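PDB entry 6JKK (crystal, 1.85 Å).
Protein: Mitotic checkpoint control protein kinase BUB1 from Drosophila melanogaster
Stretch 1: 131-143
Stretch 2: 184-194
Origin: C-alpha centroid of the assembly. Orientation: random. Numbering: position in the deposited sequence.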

# COMPACT_ATOMS: atom_id res chain seq x y z
N SER A 131 5.93 3.03 -13.34
CA SER A 131 6.46 3.41 -12.03
C SER A 131 7.72 2.59 -11.71
O SER A 131 8.09 1.71 -12.47
N GLU A 132 8.38 2.88 -10.59
CA GLU A 132 9.64 2.20 -10.28
C GLU A 132 9.46 0.72 -9.93
O GLU A 132 8.54 0.37 -9.19
N PHE A 133 10.34 -0.13 -10.45
CA PHE A 133 10.35 -1.55 -10.14
C PHE A 133 11.30 -1.82 -8.98
O PHE A 133 12.37 -1.22 -8.90
N SER A 134 10.90 -2.72 -8.09
CA SER A 134 11.77 -3.10 -6.97
C SER A 134 12.41 -4.46 -7.20
O SER A 134 11.71 -5.44 -7.46
N ASP A 135 13.74 -4.53 -7.08
CA ASP A 135 14.45 -5.80 -7.19
C ASP A 135 14.11 -6.76 -6.05
O ASP A 135 14.31 -7.97 -6.18
N TYR A 136 13.59 -6.23 -4.95
CA TYR A 136 13.25 -7.06 -3.79
C TYR A 136 11.79 -7.52 -3.77
O TYR A 136 11.46 -8.52 -3.13
N GLY A 137 10.93 -6.81 -4.49
CA GLY A 137 9.54 -7.22 -4.64
C GLY A 137 8.65 -6.71 -3.53
O GLY A 137 9.05 -5.83 -2.76
N SER A 138 7.45 -7.26 -3.45
CA SER A 138 6.48 -6.84 -2.43
C SER A 138 6.78 -7.51 -1.10
O SER A 138 7.60 -8.43 -1.03
N LEU A 139 6.09 -7.08 -0.05
CA LEU A 139 6.22 -7.73 1.26
C LEU A 139 5.82 -9.20 1.23
O LEU A 139 6.36 -10.00 1.99
N ILE A 140 4.86 -9.54 0.37
CA ILE A 140 4.47 -10.93 0.16
C ILE A 140 5.66 -11.75 -0.33
O ILE A 140 6.00 -12.79 0.25
N GLY A 141 6.29 -11.28 -1.40
CA GLY A 141 7.41 -11.98 -1.99
C GLY A 141 8.58 -12.11 -1.03
O GLY A 141 9.23 -13.15 -0.97
N VAL A 142 8.84 -11.04 -0.29
CA VAL A 142 9.89 -11.03 0.73
C VAL A 142 9.56 -11.99 1.87
O VAL A 142 10.39 -12.80 2.28
N CYS A 143 8.33 -11.90 2.38
CA CYS A 143 7.87 -12.76 3.47
C CYS A 143 8.01 -14.24 3.11
O CYS A 143 8.42 -15.08 3.93
N LYS A 184 -2.67 -4.18 1.67
CA LYS A 184 -2.41 -5.61 1.88
C LYS A 184 -0.92 -5.84 1.63
O LYS A 184 -0.25 -4.94 1.14
N PRO A 185 -0.39 -7.03 1.99
CA PRO A 185 1.07 -7.16 1.90
C PRO A 185 1.60 -6.93 0.49
O PRO A 185 2.74 -6.46 0.36
N ASP A 186 0.79 -7.21 -0.53
CA ASP A 186 1.15 -6.99 -1.93
C ASP A 186 1.42 -5.53 -2.27
O ASP A 186 2.12 -5.22 -3.25
N ASN A 187 0.84 -4.61 -1.50
CA ASN A 187 0.92 -3.20 -1.85
C ASN A 187 1.99 -2.39 -1.12
O ASN A 187 2.03 -1.16 -1.23
N PHE A 188 2.85 -3.08 -0.37
CA PHE A 188 4.11 -2.51 0.09
C PHE A 188 5.25 -3.20 -0.63
O PHE A 188 5.39 -4.42 -0.57
N LEU A 189 6.06 -2.40 -1.33
CA LEU A 189 7.27 -2.93 -1.96
C LEU A 189 8.45 -2.62 -1.05
O LEU A 189 8.48 -1.56 -0.41
N LEU A 190 9.41 -3.54 -0.98
CA LEU A 190 10.67 -3.25 -0.31
C LEU A 190 11.63 -2.72 -1.35
O LEU A 190 12.01 -3.44 -2.28
N MET A 191 12.02 -1.46 -1.21
CA MET A 191 12.78 -0.77 -2.25
C MET A 191 14.27 -0.91 -2.03
O MET A 191 15.06 -0.83 -2.98
N LYS A 192 14.66 -1.12 -0.78
CA LYS A 192 16.07 -1.24 -0.43
C LYS A 192 16.19 -1.98 0.91
O LYS A 192 15.19 -2.13 1.61
N PRO A 193 17.40 -2.46 1.25
CA PRO A 193 17.53 -3.17 2.53
C PRO A 193 17.17 -2.27 3.72
O PRO A 193 17.10 -1.06 3.55
N ILE A 194 16.92 -2.86 4.88
CA ILE A 194 16.60 -2.09 6.09
C ILE A 194 17.87 -1.52 6.73
O ILE A 194 18.90 -2.17 6.69

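The most unusual feature is a very short hydrogen bond from S134 OG to L190 O, 2.4 Å. S134 points its CB toward the other stretch with chi1 t. Its OG also accepts from Y136 N at 3.1 Å and from G137 N at 3.2 Å, so one hydroxyl ties the turn to the strand. Nearby, the backbones form a single bridge between S138 and L189. L190 N donates to G137 O at 2.9 Å, and L139 N donates to F188 O at 2.8 Å.

Y136 (chi1 m) points in. Its CB lies 4.1 Å from L190 CB, and its ring extends along the chain until OH is 3.7 Å from P193 CD. M191 starts away, but its m, m, m rotamer brings the end back. M191 SD reaches S134 CB at 3.7 Å, and M191 CE reaches E132 CD at 3.5 Å.

S138 (chi1 p) caps the helix, its OG accepting a weak bond from G141 N at 3.3 Å. L139 and I140 both point toward the other stretch, and both side chains touch P185. L139 (m, t) sets CD1 3.8 Å from F188 CB. I140 (m, m) places CG1 3.4 Å from P185 CB. Two residues after I140, V142 (t) meets L190 (t, p), with V142 CG2 4.0 Å from L190 CD2.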

# COMPACT_ATOMS: atom_id res chain seq x y z
CB SER A 131 5.41 3.21 -10.94
OG SER A 131 4.95 1.87 -10.92
CB GLU A 132 10.38 2.91 -9.14
CG GLU A 132 11.77 2.33 -8.85
CD GLU A 132 12.51 3.05 -7.74
OE1 GLU A 132 11.95 4.01 -7.18
OE2 GLU A 132 13.64 2.64 -7.43
CB PHE A 133 10.81 -2.33 -11.37
CG PHE A 133 10.75 -3.83 -11.21
CD1 PHE A 133 11.90 -4.56 -10.93
CD2 PHE A 133 9.54 -4.51 -11.34
CE1 PHE A 133 11.85 -5.94 -10.79
CE2 PHE A 133 9.48 -5.88 -11.20
CZ PHE A 133 10.63 -6.60 -10.93
CB SER A 134 10.97 -3.14 -5.67
OG SER A 134 11.76 -3.75 -4.65
CB ASP A 135 15.97 -5.59 -7.24
CG ASP A 135 16.46 -5.11 -8.59
OD1 ASP A 135 16.40 -5.89 -9.57
OD2 ASP A 135 16.92 -3.95 -8.68
CB TYR A 136 13.61 -6.31 -2.50
CG TYR A 136 15.07 -5.93 -2.45
CD1 TYR A 136 16.05 -6.87 -2.17
CD2 TYR A 136 15.48 -4.62 -2.70
CE1 TYR A 136 17.38 -6.53 -2.13
CE2 TYR A 136 16.81 -4.27 -2.67
CZ TYR A 136 17.76 -5.23 -2.38
OH TYR A 136 19.09 -4.88 -2.34
CB SER A 138 5.07 -7.20 -2.86
OG SER A 138 4.87 -8.61 -2.79
CB LEU A 139 5.44 -6.97 2.34
CG LEU A 139 6.22 -5.85 3.01
CD1 LEU A 139 5.44 -5.26 4.16
CD2 LEU A 139 7.58 -6.35 3.49
CB ILE A 140 3.31 -11.04 -0.86
CG1 ILE A 140 1.97 -10.80 -0.19
CG2 ILE A 140 3.29 -12.43 -1.52
CD1 ILE A 140 1.58 -11.90 0.80
CB VAL A 142 10.08 -9.61 1.31
CG1 VAL A 142 10.99 -9.64 2.53
CG2 VAL A 142 10.65 -8.68 0.24
CB CYS A 143 6.41 -12.44 3.75
SG CYS A 143 5.83 -12.79 5.41
CB LYS A 184 -3.31 -6.45 0.97
CG LYS A 184 -3.07 -6.25 -0.50
CD LYS A 184 -4.29 -6.72 -1.28
CE LYS A 184 -4.09 -6.49 -2.76
NZ LYS A 184 -5.38 -6.60 -3.49
CB PRO A 185 1.32 -8.60 2.35
CG PRO A 185 0.15 -8.95 3.21
CD PRO A 185 -1.01 -8.25 2.55
CB ASP A 186 0.01 -7.47 -2.84
CG ASP A 186 -0.52 -8.83 -2.46
OD1 ASP A 186 -1.13 -8.96 -1.38
OD2 ASP A 186 -0.33 -9.77 -3.27
CB ASN A 187 -0.46 -2.54 -1.75
CG ASN A 187 -1.37 -2.94 -2.90
OD1 ASN A 187 -0.89 -3.33 -3.98
ND2 ASN A 187 -2.67 -2.86 -2.68
CB PHE A 188 4.30 -2.67 1.61
CG PHE A 188 3.45 -1.74 2.42
CD1 PHE A 188 2.29 -2.19 3.03
CD2 PHE A 188 3.82 -0.40 2.59
CE1 PHE A 188 1.49 -1.33 3.78
CE2 PHE A 188 3.03 0.47 3.34
CZ PHE A 188 1.86 -0.00 3.94
CB LEU A 189 7.50 -2.28 -3.33
CG LEU A 189 6.44 -2.44 -4.41
CD1 LEU A 189 6.85 -1.71 -5.69
CD2 LEU A 189 6.17 -3.92 -4.71
CB LEU A 190 11.24 -4.51 0.34
CG LEU A 190 12.56 -4.37 1.12
CD1 LEU A 190 12.37 -3.45 2.30
CD2 LEU A 190 13.04 -5.72 1.61
CB MET A 191 12.40 0.71 -2.27
CG MET A 191 10.91 0.95 -2.48
SD MET A 191 10.32 0.11 -3.96
CE MET A 191 11.06 1.14 -5.23
CB LYS A 192 16.73 0.14 -0.36
CG LYS A 192 16.11 1.12 0.62
CD LYS A 192 16.91 2.43 0.60
CE LYS A 192 16.28 3.51 1.47
NZ LYS A 192 16.09 3.06 2.87
CB PRO A 193 19.02 -3.54 2.57
CG PRO A 193 19.44 -3.58 1.12
CD PRO A 193 18.65 -2.49 0.46
CB ILE A 194 15.85 -2.98 7.12
CG1 ILE A 194 14.44 -3.29 6.65
CG2 ILE A 194 15.73 -2.30 8.46
CD1 ILE A 194 14.37 -4.44 5.74